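Local coordinates for protein Non-reducing end beta-L-arabinofuranosidase (Bacteroides thetaiotaomicron, PDB 5MQO) that probably hydrolyses glycosidic linkages of plant pectin as a GH127-family glycoside hydrolase, apparently acting as an aceric acidase, at residues K447-Y452 with Y680-R685; S59-Q64 with D423-F428; A528-F533 with E562-W567; T545-P550 with K569-E574. All blocks are in the same frame, centred on the assembly; numbering follows the deposited sequence.

Contact 1 of 4, residues K447-Y452 with Y680-R685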
loop_
_atom_site.group_PDB
_atom_site.type_symbol
_atom_site.label_atom_id
_atom_site.label_comp_id
_atom_site.label_asym_id
_atom_site.label_seq_id
_atom_site.Cartn_x
_atom_site.Cartn_y
_atom_site.Cartn_z
ATOM N N LYS A 447 19.439 -7.731 -1.918
ATOM C CA LYS A 447 19.302 -6.544 -1.091
ATOM C C LYS A 447 19.713 -5.279 -1.830
ATOM O O LYS A 447 19.850 -4.216 -1.233
ATOM C CB LYS A 447 20.074 -6.744 0.214
ATOM C CG LYS A 447 19.576 -7.917 1.063
ATOM C CD LYS A 447 18.164 -7.686 1.594
ATOM C CE LYS A 447 17.682 -8.783 2.537
ATOM N NZ LYS A 447 17.112 -9.991 1.874
ATOM N N GLU A 448 19.868 -5.400 -3.139
ATOM C CA GLU A 448 19.860 -4.272 -4.045
ATOM C C GLU A 448 18.736 -4.544 -5.013
ATOM O O GLU A 448 18.484 -5.703 -5.348
ATOM C CB GLU A 448 21.179 -4.202 -4.772
ATOM C CG GLU A 448 22.344 -3.910 -3.836
ATOM C CD GLU A 448 23.648 -3.653 -4.584
ATOM O OE1 GLU A 448 24.652 -4.352 -4.289
ATOM O OE2 GLU A 448 23.662 -2.754 -5.472
ATOM N N ARG A 449 18.034 -3.504 -5.457
ATOM C CA ARG A 449 16.928 -3.706 -6.414
ATOM C C ARG A 449 17.458 -4.287 -7.708
ATOM O O ARG A 449 18.557 -3.960 -8.138
ATOM C CB ARG A 449 16.146 -2.415 -6.682
ATOM C CG ARG A 449 15.308 -1.982 -5.501
ATOM C CD ARG A 449 14.356 -0.845 -5.813
ATOM N NE ARG A 449 14.014 -0.158 -4.572
ATOM C CZ ARG A 449 14.790 0.727 -3.939
ATOM N NH1 ARG A 449 15.976 1.088 -4.437
ATOM N NH2 ARG A 449 14.385 1.252 -2.785
ATOM N N THR A 450 16.672 -5.163 -8.311
ATOM C CA THR A 450 17.075 -5.862 -9.528
ATOM C C THR A 450 15.991 -5.754 -10.599
ATOM O O THR A 450 14.794 -5.646 -10.280
ATOM C CB THR A 450 17.435 -7.343 -9.244
ATOM O OG1 THR A 450 18.061 -7.901 -10.401
ATOM C CG2 THR A 450 16.223 -8.185 -8.893
ATOM N N GLU A 451 16.404 -5.800 -11.868
ATOM C CA GLU A 451 15.444 -5.662 -12.972
ATOM C C GLU A 451 14.877 -6.999 -13.404
ATOM O O GLU A 451 14.316 -7.102 -14.489
ATOM C CB GLU A 451 16.015 -4.844 -14.157
ATOM C CG GLU A 451 17.393 -5.193 -14.723
ATOM C CD GLU A 451 17.870 -4.180 -15.789
ATOM O OE1 GLU A 451 18.220 -4.616 -16.906
ATOM O OE2 GLU A 451 17.896 -2.944 -15.532
ATOM N N TYR A 452 14.934 -7.988 -12.503
ATOM C CA TYR A 452 14.697 -9.399 -12.813
ATOM C C TYR A 452 13.362 -9.766 -12.195
ATOM O O TYR A 452 13.268 -10.159 -11.027
ATOM C CB TYR A 452 15.842 -10.298 -12.310
ATOM C CG TYR A 452 17.092 -10.214 -13.185
ATOM C CD1 TYR A 452 17.557 -11.329 -13.899
ATOM C CD2 TYR A 452 17.794 -9.000 -13.328
ATOM C CE1 TYR A 452 18.688 -11.242 -14.710
ATOM C CE2 TYR A 452 18.923 -8.903 -14.136
ATOM C CZ TYR A 452 19.367 -10.024 -14.822
ATOM O OH TYR A 452 20.486 -9.934 -15.615
ATOM N N TYR A 680 11.968 5.449 1.156
ATOM C CA TYR A 680 11.573 4.920 -0.141
ATOM C C TYR A 680 12.700 5.069 -1.162
ATOM O O TYR A 680 12.900 4.186 -1.979
ATOM C CB TYR A 680 10.287 5.573 -0.658
ATOM C CG TYR A 680 10.472 6.915 -1.326
ATOM C CD1 TYR A 680 10.756 7.008 -2.671
ATOM C CD2 TYR A 680 10.341 8.093 -0.600
ATOM C CE1 TYR A 680 10.923 8.243 -3.269
ATOM C CE2 TYR A 680 10.517 9.335 -1.194
ATOM C CZ TYR A 680 10.811 9.394 -2.519
ATOM O OH TYR A 680 10.968 10.603 -3.091
ATOM N N ALA A 681 13.435 6.178 -1.090
ATOM C CA ALA A 681 14.573 6.456 -1.975
ATOM C C ALA A 681 15.903 5.766 -1.588
ATOM O O ALA A 681 16.937 6.050 -2.225
ATOM C CB ALA A 681 14.803 7.960 -2.034
ATOM N N TRP A 682 15.909 4.873 -0.587
ATOM C CA TRP A 682 17.154 4.193 -0.233
ATOM C C TRP A 682 17.597 3.273 -1.370
ATOM O O TRP A 682 16.794 2.905 -2.237
ATOM C CB TRP A 682 17.093 3.477 1.129
ATOM C CG TRP A 682 16.751 2.074 1.127
ATOM C CD1 TRP A 682 15.519 1.552 1.147
ATOM C CD2 TRP A 682 17.655 0.975 1.151
ATOM N NE1 TRP A 682 15.575 0.199 1.178
ATOM C CE2 TRP A 682 16.883 -0.191 1.169
ATOM C CE3 TRP A 682 19.057 0.860 1.144
ATOM C CZ2 TRP A 682 17.452 -1.486 1.201
ATOM C CZ3 TRP A 682 19.628 -0.425 1.157
ATOM C CH2 TRP A 682 18.820 -1.581 1.193
ATOM N N GLY A 683 18.896 2.971 -1.374
ATOM C CA GLY A 683 19.485 2.032 -2.304
ATOM C C GLY A 683 19.405 2.427 -3.764
ATOM O O GLY A 683 19.289 1.559 -4.597
ATOM N N ASN A 684 19.458 3.717 -4.082
ATOM C CA ASN A 684 19.552 4.175 -5.481
ATOM C C ASN A 684 20.955 4.737 -5.799
ATOM O O ASN A 684 21.154 5.303 -6.875
ATOM C CB ASN A 684 18.480 5.258 -5.780
ATOM C CG ASN A 684 17.078 4.691 -5.868
ATOM O OD1 ASN A 684 16.638 4.255 -6.925
ATOM N ND2 ASN A 684 16.370 4.690 -4.754
ATOM N N ARG A 685 21.914 4.604 -4.876
ATOM C CA ARG A 685 23.247 5.196 -5.034
ATOM C C ARG A 685 24.325 4.154 -4.711
ATOM O O ARG A 685 25.334 4.426 -4.069
ATOM C CB ARG A 685 23.356 6.419 -4.138
ATOM C CG ARG A 685 22.363 7.526 -4.473
ATOM C CD ARG A 685 22.405 8.663 -3.447
ATOM N NE ARG A 685 21.980 8.206 -2.123
ATOM C CZ ARG A 685 22.059 8.899 -0.993
ATOM N NH1 ARG A 685 21.649 8.335 0.132
ATOM N NH2 ARG A 685 22.551 10.128 -0.968
#

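Contact 2 of 4, residues S59-Q64 with D423-F428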
loop_
_atom_site.group_PDB
_atom_site.type_symbol
_atom_site.label_atom_id
_atom_site.label_comp_id
_atom_site.label_asym_id
_atom_site.label_seq_id
_atom_site.Cartn_x
_atom_site.Cartn_y
_atom_site.Cartn_z
ATOM N N SER A 59 4.590 5.057 -16.154
ATOM C CA SER A 59 3.844 4.952 -17.430
ATOM C C SER A 59 4.788 5.018 -18.634
ATOM O O SER A 59 4.667 4.262 -19.595
ATOM C CB SER A 59 2.789 6.072 -17.546
ATOM O OG SER A 59 3.367 7.287 -18.011
ATOM N N GLY A 60 5.734 5.934 -18.563
ATOM C CA GLY A 60 6.640 6.145 -19.645
ATOM C C GLY A 60 7.943 5.395 -19.558
ATOM O O GLY A 60 8.894 5.771 -20.247
ATOM N N THR A 61 8.029 4.331 -18.762
ATOM C CA THR A 61 9.284 3.532 -18.722
ATOM C C THR A 61 9.102 2.139 -18.170
ATOM O O THR A 61 9.487 1.151 -18.811
ATOM C CB THR A 61 10.384 4.211 -17.884
ATOM O OG1 THR A 61 10.584 5.548 -18.351
ATOM C CG2 THR A 61 11.706 3.436 -17.951
ATOM N N SER A 62 8.547 2.083 -16.961
ATOM C CA SER A 62 8.420 0.839 -16.217
ATOM C C SER A 62 7.588 -0.190 -16.985
ATOM O O SER A 62 8.040 -1.314 -17.147
ATOM C CB SER A 62 7.829 1.108 -14.844
ATOM O OG SER A 62 8.550 2.109 -14.165
ATOM N N LEU A 63 6.410 0.201 -17.475
ATOM C CA LEU A 63 5.563 -0.702 -18.261
ATOM C C LEU A 63 6.270 -1.286 -19.506
ATOM O O LEU A 63 6.173 -2.490 -19.732
ATOM C CB LEU A 63 4.263 -0.012 -18.699
ATOM C CG LEU A 63 3.280 0.401 -17.605
ATOM C CD1 LEU A 63 2.277 1.398 -18.150
ATOM C CD2 LEU A 63 2.545 -0.800 -17.021
ATOM N N GLN A 64 6.970 -0.451 -20.297
ATOM C CA GLN A 64 7.722 -0.949 -21.467
ATOM C C GLN A 64 8.826 -1.874 -21.009
ATOM O O GLN A 64 8.941 -2.989 -21.482
ATOM C CB GLN A 64 8.383 0.173 -22.267
ATOM C CG GLN A 64 7.466 1.275 -22.779
ATOM C CD GLN A 64 8.032 2.671 -22.480
ATOM O OE1 GLN A 64 9.160 3.010 -22.875
ATOM N NE2 GLN A 64 7.252 3.478 -21.760
ATOM N N ASP A 423 14.589 4.997 -11.057
ATOM C CA ASP A 423 14.548 4.839 -12.534
ATOM C C ASP A 423 13.443 3.936 -13.085
ATOM O O ASP A 423 13.435 3.668 -14.275
ATOM C CB ASP A 423 15.923 4.438 -13.134
ATOM C CG ASP A 423 16.403 3.020 -12.751
ATOM O OD1 ASP A 423 15.658 2.206 -12.173
ATOM O OD2 ASP A 423 17.586 2.726 -13.034
ATOM N N GLY A 424 12.543 3.450 -12.229
ATOM C CA GLY A 424 11.363 2.693 -12.663
ATOM C C GLY A 424 11.591 1.290 -13.183
ATOM O O GLY A 424 10.672 0.692 -13.720
ATOM N N LYS A 425 12.802 0.763 -13.022
ATOM C CA LYS A 425 13.219 -0.459 -13.699
ATOM C C LYS A 425 13.605 -1.614 -12.795
ATOM O O LYS A 425 13.564 -2.774 -13.242
ATOM C CB LYS A 425 14.420 -0.156 -14.574
ATOM C CG LYS A 425 14.103 0.634 -15.821
ATOM C CD LYS A 425 15.322 0.652 -16.716
ATOM C CE LYS A 425 15.122 1.612 -17.858
ATOM N NZ LYS A 425 16.190 1.401 -18.866
ATOM N N LYS A 426 14.015 -1.313 -11.561
ATOM C CA LYS A 426 14.481 -2.344 -10.649
ATOM C C LYS A 426 13.550 -2.465 -9.430
ATOM O O LYS A 426 12.963 -1.466 -8.991
ATOM C CB LYS A 426 15.935 -2.067 -10.256
ATOM C CG LYS A 426 16.910 -2.148 -11.431
ATOM C CD LYS A 426 18.320 -1.721 -11.049
ATOM C CE LYS A 426 18.456 -0.201 -11.061
ATOM N NZ LYS A 426 19.411 0.270 -10.024
ATOM N N TYR A 427 13.419 -3.691 -8.908
ATOM C CA TYR A 427 12.492 -3.999 -7.828
ATOM C C TYR A 427 13.117 -4.733 -6.607
ATOM O O TYR A 427 14.038 -5.538 -6.738
ATOM C CB TYR A 427 11.344 -4.830 -8.373
ATOM C CG TYR A 427 10.531 -4.122 -9.406
ATOM C CD1 TYR A 427 10.941 -4.084 -10.745
ATOM C CD2 TYR A 427 9.322 -3.502 -9.075
ATOM C CE1 TYR A 427 10.178 -3.432 -11.727
ATOM C CE2 TYR A 427 8.541 -2.857 -10.047
ATOM C CZ TYR A 427 8.968 -2.817 -11.373
ATOM O OH TYR A 427 8.208 -2.182 -12.333
ATOM N N PHE A 428 12.584 -4.437 -5.421
ATOM C CA PHE A 428 12.848 -5.233 -4.231
ATOM C C PHE A 428 11.764 -6.275 -4.050
ATOM O O PHE A 428 10.581 -5.950 -4.174
ATOM C CB PHE A 428 12.804 -4.371 -2.935
ATOM C CG PHE A 428 14.092 -3.698 -2.569
ATOM C CD1 PHE A 428 15.314 -4.373 -2.640
ATOM C CD2 PHE A 428 14.070 -2.402 -2.095
ATOM C CE1 PHE A 428 16.483 -3.745 -2.281
ATOM C CE2 PHE A 428 15.238 -1.767 -1.753
ATOM C CZ PHE A 428 16.446 -2.436 -1.841
#

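Contact 3 of 4, residues A528-F533 with E562-W567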
loop_
_atom_site.group_PDB
_atom_site.type_symbol
_atom_site.label_atom_id
_atom_site.label_comp_id
_atom_site.label_asym_id
_atom_site.label_seq_id
_atom_site.Cartn_x
_atom_site.Cartn_y
_atom_site.Cartn_z
ATOM N N ALA A 528 -25.914 22.959 -0.898
ATOM C CA ALA A 528 -24.711 22.915 -0.073
ATOM C C ALA A 528 -24.240 21.465 -0.120
ATOM O O ALA A 528 -25.048 20.545 -0.241
ATOM C CB ALA A 528 -24.998 23.330 1.362
ATOM N N PHE A 529 -22.926 21.289 -0.080
ATOM C CA PHE A 529 -22.300 19.979 0.092
ATOM C C PHE A 529 -20.907 20.225 0.646
ATOM O O PHE A 529 -20.375 21.343 0.508
ATOM C CB PHE A 529 -22.255 19.202 -1.231
ATOM C CG PHE A 529 -21.394 19.833 -2.285
ATOM C CD1 PHE A 529 -21.894 20.833 -3.101
ATOM C CD2 PHE A 529 -20.087 19.430 -2.465
ATOM C CE1 PHE A 529 -21.096 21.428 -4.076
ATOM C CE2 PHE A 529 -19.279 20.020 -3.433
ATOM C CZ PHE A 529 -19.784 21.017 -4.247
ATOM N N SER A 530 -20.314 19.190 1.247
ATOM C CA SER A 530 -19.059 19.351 1.997
ATOM C C SER A 530 -17.784 19.049 1.199
ATOM O O SER A 530 -17.793 18.320 0.196
ATOM C CB SER A 530 -19.097 18.496 3.262
ATOM O OG SER A 530 -19.983 19.023 4.232
ATOM N N LEU A 531 -16.687 19.642 1.644
ATOM C CA LEU A 531 -15.353 19.201 1.240
ATOM C C LEU A 531 -14.622 18.818 2.499
ATOM O O LEU A 531 -14.366 19.668 3.348
ATOM C CB LEU A 531 -14.570 20.310 0.523
ATOM C CG LEU A 531 -14.960 20.621 -0.924
ATOM C CD1 LEU A 531 -13.983 21.629 -1.530
ATOM C CD2 LEU A 531 -15.023 19.379 -1.796
ATOM N N PHE A 532 -14.271 17.545 2.618
ATOM C CA PHE A 532 -13.620 17.041 3.825
ATOM C C PHE A 532 -12.132 16.967 3.566
ATOM O O PHE A 532 -11.721 16.509 2.494
ATOM C CB PHE A 532 -14.118 15.656 4.165
ATOM C CG PHE A 532 -15.586 15.574 4.413
ATOM C CD1 PHE A 532 -16.481 15.479 3.360
ATOM C CD2 PHE A 532 -16.082 15.508 5.712
ATOM C CE1 PHE A 532 -17.847 15.362 3.583
ATOM C CE2 PHE A 532 -17.446 15.381 5.951
ATOM C CZ PHE A 532 -18.332 15.318 4.875
ATOM N N PHE A 533 -11.334 17.391 4.542
ATOM C CA PHE A 533 -9.858 17.291 4.467
ATOM C C PHE A 533 -9.325 16.458 5.598
ATOM O O PHE A 533 -9.516 16.785 6.781
ATOM C CB PHE A 533 -9.211 18.682 4.512
ATOM C CG PHE A 533 -9.642 19.559 3.384
ATOM C CD1 PHE A 533 -10.879 20.210 3.434
ATOM C CD2 PHE A 533 -8.860 19.663 2.246
ATOM C CE1 PHE A 533 -11.309 20.970 2.376
ATOM C CE2 PHE A 533 -9.279 20.428 1.192
ATOM C CZ PHE A 533 -10.506 21.082 1.251
ATOM N N GLU A 562 -14.409 19.012 8.092
ATOM C CA GLU A 562 -15.521 19.216 7.156
ATOM C C GLU A 562 -15.657 20.708 6.840
ATOM O O GLU A 562 -15.446 21.554 7.712
ATOM C CB GLU A 562 -16.829 18.697 7.768
ATOM C CG GLU A 562 -18.017 18.733 6.818
ATOM C CD GLU A 562 -19.312 18.251 7.447
ATOM O OE1 GLU A 562 -19.343 18.002 8.673
ATOM O OE2 GLU A 562 -20.312 18.130 6.710
ATOM N N VAL A 563 -16.000 21.028 5.597
ATOM C CA VAL A 563 -16.286 22.413 5.190
ATOM C C VAL A 563 -17.583 22.399 4.388
ATOM O O VAL A 563 -17.548 22.152 3.192
ATOM C CB VAL A 563 -15.115 23.036 4.372
ATOM C CG1 VAL A 563 -15.378 24.503 4.055
ATOM C CG2 VAL A 563 -13.806 22.934 5.139
ATOM N N ASN A 564 -18.720 22.617 5.055
ATOM C CA ASN A 564 -20.015 22.592 4.374
ATOM C C ASN A 564 -20.402 23.987 3.903
ATOM O O ASN A 564 -20.409 24.932 4.684
ATOM C CB ASN A 564 -21.113 22.023 5.258
ATOM C CG ASN A 564 -22.399 21.758 4.476
ATOM O OD1 ASN A 564 -22.425 20.952 3.524
ATOM N ND2 ASN A 564 -23.472 22.437 4.865
ATOM N N ARG A 565 -20.756 24.093 2.626
ATOM C CA ARG A 565 -20.779 25.369 1.919
ATOM C C ARG A 565 -21.527 25.183 0.597
ATOM O O ARG A 565 -21.498 24.104 0.013
ATOM C CB ARG A 565 -19.327 25.788 1.657
ATOM C CG ARG A 565 -19.105 27.167 1.070
ATOM C CD ARG A 565 -19.407 28.261 2.083
ATOM N NE ARG A 565 -18.518 28.183 3.250
ATOM C CZ ARG A 565 -17.345 28.811 3.384
ATOM N NH1 ARG A 565 -16.868 29.607 2.420
ATOM N NH2 ARG A 565 -16.636 28.638 4.507
ATOM N N THR A 566 -22.217 26.220 0.129
ATOM C CA THR A 566 -22.767 26.211 -1.234
ATOM C C THR A 566 -21.628 26.718 -2.106
ATOM O O THR A 566 -21.357 27.913 -2.149
ATOM C CB THR A 566 -24.060 27.064 -1.389
ATOM O OG1 THR A 566 -25.072 26.567 -0.510
ATOM C CG2 THR A 566 -24.602 26.977 -2.811
ATOM N N TRP A 567 -20.942 25.795 -2.765
ATOM C CA TRP A 567 -19.697 26.115 -3.473
ATOM C C TRP A 567 -20.037 26.739 -4.814
ATOM O O TRP A 567 -20.920 26.247 -5.520
ATOM C CB TRP A 567 -18.813 24.856 -3.674
ATOM C CG TRP A 567 -18.438 24.167 -2.399
ATOM C CD1 TRP A 567 -19.113 23.146 -1.789
ATOM C CD2 TRP A 567 -17.321 24.463 -1.560
ATOM N NE1 TRP A 567 -18.483 22.790 -0.626
ATOM C CE2 TRP A 567 -17.380 23.589 -0.462
ATOM C CE3 TRP A 567 -16.271 25.387 -1.629
ATOM C CZ2 TRP A 567 -16.421 23.605 0.551
ATOM C CZ3 TRP A 567 -15.337 25.404 -0.635
ATOM C CH2 TRP A 567 -15.410 24.509 0.442
#

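Contact 4 of 4, residues T545-P550 with K569-E574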
loop_
_atom_site.group_PDB
_atom_site.type_symbol
_atom_site.label_atom_id
_atom_site.label_comp_id
_atom_site.label_asym_id
_atom_site.label_seq_id
_atom_site.Cartn_x
_atom_site.Cartn_y
_atom_site.Cartn_z
ATOM N N THR A 545 -8.470 27.886 5.258
ATOM C CA THR A 545 -9.021 29.156 4.774
ATOM C C THR A 545 -9.965 28.865 3.604
ATOM O O THR A 545 -9.826 27.839 2.937
ATOM C CB THR A 545 -7.916 30.158 4.362
ATOM O OG1 THR A 545 -7.250 29.692 3.181
ATOM C CG2 THR A 545 -6.904 30.364 5.498
ATOM N N VAL A 546 -10.959 29.733 3.405
ATOM C CA VAL A 546 -11.816 29.677 2.207
ATOM C C VAL A 546 -11.867 31.035 1.503
ATOM O O VAL A 546 -12.403 32.019 2.035
ATOM C CB VAL A 546 -13.252 29.192 2.480
ATOM C CG1 VAL A 546 -13.926 28.830 1.161
ATOM C CG2 VAL A 546 -13.252 27.998 3.411
ATOM N N ASN A 547 -11.309 31.056 0.295
ATOM C CA ASN A 547 -10.994 32.271 -0.438
ATOM C C ASN A 547 -10.171 33.274 0.399
ATOM O O ASN A 547 -10.386 34.478 0.314
ATOM C CB ASN A 547 -12.275 32.900 -0.996
ATOM C CG ASN A 547 -12.953 32.035 -2.052
ATOM O OD1 ASN A 547 -12.338 31.675 -3.062
ATOM N ND2 ASN A 547 -14.241 31.740 -1.848
ATOM N N GLY A 548 -9.228 32.763 1.196
ATOM C CA GLY A 548 -8.429 33.572 2.135
ATOM C C GLY A 548 -8.991 33.821 3.536
ATOM O O GLY A 548 -8.293 34.393 4.374
ATOM N N GLN A 549 -10.228 33.390 3.805
ATOM C CA GLN A 549 -10.941 33.709 5.053
ATOM C C GLN A 549 -10.942 32.507 6.006
ATOM O O GLN A 549 -11.329 31.413 5.585
ATOM C CB GLN A 549 -12.361 34.147 4.713
ATOM C CG GLN A 549 -12.407 35.186 3.582
ATOM C CD GLN A 549 -11.447 36.390 3.796
ATOM O OE1 GLN A 549 -10.502 36.633 3.007
ATOM N NE2 GLN A 549 -11.686 37.138 4.874
ATOM N N PRO A 550 -10.487 32.684 7.275
ATOM C CA PRO A 550 -10.330 31.494 8.127
ATOM C C PRO A 550 -11.645 30.840 8.567
ATOM O O PRO A 550 -12.585 31.539 8.929
ATOM C CB PRO A 550 -9.570 32.032 9.362
ATOM C CG PRO A 550 -8.958 33.322 8.931
ATOM C CD PRO A 550 -9.946 33.888 7.943
ATOM N N LYS A 569 -18.294 28.362 -8.542
ATOM C CA LYS A 569 -17.100 28.340 -9.386
ATOM C C LYS A 569 -16.018 29.258 -8.822
ATOM O O LYS A 569 -16.314 30.286 -8.217
ATOM C CB LYS A 569 -17.418 28.737 -10.827
ATOM C CG LYS A 569 -16.183 29.086 -11.659
ATOM C CD LYS A 569 -16.425 29.023 -13.157
ATOM C CE LYS A 569 -15.097 29.196 -13.881
ATOM N NZ LYS A 569 -15.255 29.202 -15.359
ATOM N N GLY A 570 -14.766 28.829 -8.972
ATOM C CA GLY A 570 -13.611 29.607 -8.580
ATOM C C GLY A 570 -13.324 29.682 -7.098
ATOM O O GLY A 570 -12.333 30.311 -6.719
ATOM N N ASP A 571 -14.153 29.058 -6.247
ATOM C CA ASP A 571 -13.844 29.010 -4.795
ATOM C C ASP A 571 -12.491 28.303 -4.569
ATOM O O ASP A 571 -12.016 27.491 -5.400
ATOM C CB ASP A 571 -14.970 28.355 -3.940
ATOM C CG ASP A 571 -16.206 29.279 -3.717
ATOM O OD1 ASP A 571 -16.076 30.514 -3.702
ATOM O OD2 ASP A 571 -17.331 28.760 -3.543
ATOM N N VAL A 572 -11.868 28.655 -3.448
ATOM C CA VAL A 572 -10.532 28.184 -3.099
ATOM C C VAL A 572 -10.511 27.805 -1.629
ATOM O O VAL A 572 -10.753 28.648 -0.779
ATOM C CB VAL A 572 -9.502 29.297 -3.379
ATOM C CG1 VAL A 572 -8.193 29.084 -2.627
ATOM C CG2 VAL A 572 -9.245 29.403 -4.874
ATOM N N VAL A 573 -10.229 26.540 -1.338
ATOM C CA VAL A 573 -9.907 26.105 0.018
ATOM C C VAL A 573 -8.401 25.853 0.121
ATOM O O VAL A 573 -7.769 25.374 -0.831
ATOM C CB VAL A 573 -10.633 24.804 0.401
ATOM C CG1 VAL A 573 -10.549 24.574 1.907
ATOM C CG2 VAL A 573 -12.080 24.841 -0.039
ATOM N N GLU A 574 -7.842 26.160 1.288
ATOM C CA GLU A 574 -6.411 26.059 1.509
ATOM C C GLU A 574 -6.096 25.490 2.903
ATOM O O GLU A 574 -6.287 26.148 3.927
ATOM C CB GLU A 574 -5.740 27.418 1.300
ATOM C CG GLU A 574 -4.251 27.325 1.002
ATOM C CD GLU A 574 -3.647 28.661 0.609
ATOM O OE1 GLU A 574 -3.876 29.104 -0.544
ATOM O OE2 GLU A 574 -2.955 29.258 1.467
#

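Contact 1 of 4, residues K447-Y452 with Y680-R685
The guanidinium of R449 presents its edge to the 680-685 loop, with W682 O lying in its plane between NH1 and NH2. G683 O is also near that plane, 3.4 Å from R449 NH1, while Y680 O and N684 ND2 sit obliquely to the group. R449 CZ stands 5.4 Å from the centroid of the W682 five-membered ring, so any cation-pi attraction is weak at most. The W682 indole stacks with Y679; K447 O comes obliquely to W682 CH2 at 3.7 Å, and the F428 ring packs nearby. The polar grip is end-on: R449 NH1 and NH2 each donate to W682 O at 3.0 Å, NH1 in the carbonyl plane and NH2 tilted 32° from it. NH2 is bonded to S418 O as well. Within the same loop, N684 ND2 donates to A681 O (2.9 Å), coming from above the carbonyl plane. A leucine in place of R449 would probably leave W682 O without either guanidinium donor and S418 O without its mate. Across the contact the arginine is answered by backbone carbonyls and no carboxylate, so its positive charge is probably steadied by peptide dipoles where the catalytic and C-terminal family regions meet.

Contact 2 of 4, residues S59-Q64 with D423-F428
S62, on helix 50-69, and G424, in the loop that follows helix 402-416, make the close part of this contact. S62 OG donates to G424 O at 2.6 Å, lying in the carbonyl plane and on a lone pair, with a C=O...O angle of 115°. The hydroxyl is put there by its first torsion, which sets OG anti to the carbonyl carbon (chi1 -53°). S62 CA also points a hydrogen at G424 O, 3.4 Å away, so that oxygen is approached by two groups of one residue. The fit tolerates little else: a side chain at G424 would run into S62 OG, and the positive phi of G424 also favours glycine. Y427 closes the buried side more distantly, its OH 4.2 Å from S62 CB, and L463 of helix 458-466 packs on both residues. Toward solvent the contact thins to van der Waals touches. T61 CG2 meets K425 CE at 3.9 Å, the two side chains crossing at about a right angle, and D423 O is 4.1 Å from the same methyl. The D423 carboxylate turns back to its own loop, where OD1 bonds S421 OG and only weakly takes K425 N. A helix meeting the loop after another helix in this way fits the helical barrel expected of the GH127 catalytic domain, a member of the six-hairpin glycosidase clan.

Contact 3 of 4, residues A528-F533 with E562-W567
A528-F533 and E562-W567 run antiparallel, the axes of strands 529-533 and 562-565 at 160° and 4.5 Å apart at their closest, with F529 and R565 a hydrogen-bonded pair and S530 and N564 a non-hydrogen-bonded one. W567 contributes much of the side-chain contact. Its NE1 donates to F529 O at 2.6 Å, a bent bond (136° at the hydrogen) made near the ring plane. F529 CG occupies the crowded position between backbone N and carbonyl carbon (chi1 65°), and its ring takes the indole edge on one face in an edge-to-face pair, with W567 CD1 3.3 Å from F529 CZ. L531 CD1 lies over a face of the same indole, 3.9 Å from the centroid of the W567 six-membered ring, in a CH-pi contact; R565 CB sits over the opposite face, toward its rim. On the other side of the sheet, S530 OG donates to the anti lone pair of E562 OE2 at 2.7 Å. The extended E562 chain lies alongside F532, E562 CG 3.5 Å from F532 CE2. Strand 480-483 flanks strand 529-535 on its far side, Y482 stacking on F532, while L531, F533 and W567 pack on V573 of strand 572-577 in the facing sheet.

Contact 4 of 4, residues T545-P550 with K569-E574
V546 and V573 form an antiparallel non-hydrogen-bonded pair inside a seven-stranded antiparallel sheet, right where strand 542-546 enters a type I' beta turn running from V546 to Q549. Backbone bonds come first. T545 N donates to E574 O and E574 N to T545 O, each at 3.1 Å. N547 N reaches V572 O at 2.7 Å, nearly straight at 176°, and V546 CA adds a C-H contact to that oxygen. Apolar contacts are few across the pair: V546 and V573 share one face of the sheet, and both also touch W567. On the other face T545 and E574 lie side by side, T545 OG1 3.3 Å from E574 CB, while E574 OE1 goes on to a salt bridge with R516. The remaining bonds involve the N547 amide and D571. N547 OD1 weakly accepts V572 N at 3.1 Å, and N547 ND2 donates to D571 OD1; D571 OD2 accepts from K568 N. An alanine in place of D571 would probably leave N547 ND2 without this acceptor and K568 N without its mate, setting the amide freer to turn. N547 ND2 stands 2.9 Å from D571 OD1, 47° out of the carboxylate plane, while D571 OD1 lies close to the plane of the N547 amide.

In the fold
Contacts 1 and 2 touch each other: T450 O and Y427 N probably share a hydrogen bond, and F428 packs on both R449 and W682, so the loop 423-428 lies between helix 50-69 and the C-terminal region. Both are built on side chains donating to loop carbonyls. Contacts 3 and 4, their centres 39 to 43 Å from those of contacts 1 and 2, pair strands in two different sheets of the middle domain. W567, L531 and F533 meet V573 between them in an apolar core that V546 and V563 extend; the polar pairs S530-E562 and N547-D571 lie away from it. All four are partly buried, contacts 1 and 2 nearer the chain's centre, contact 4 farthest out.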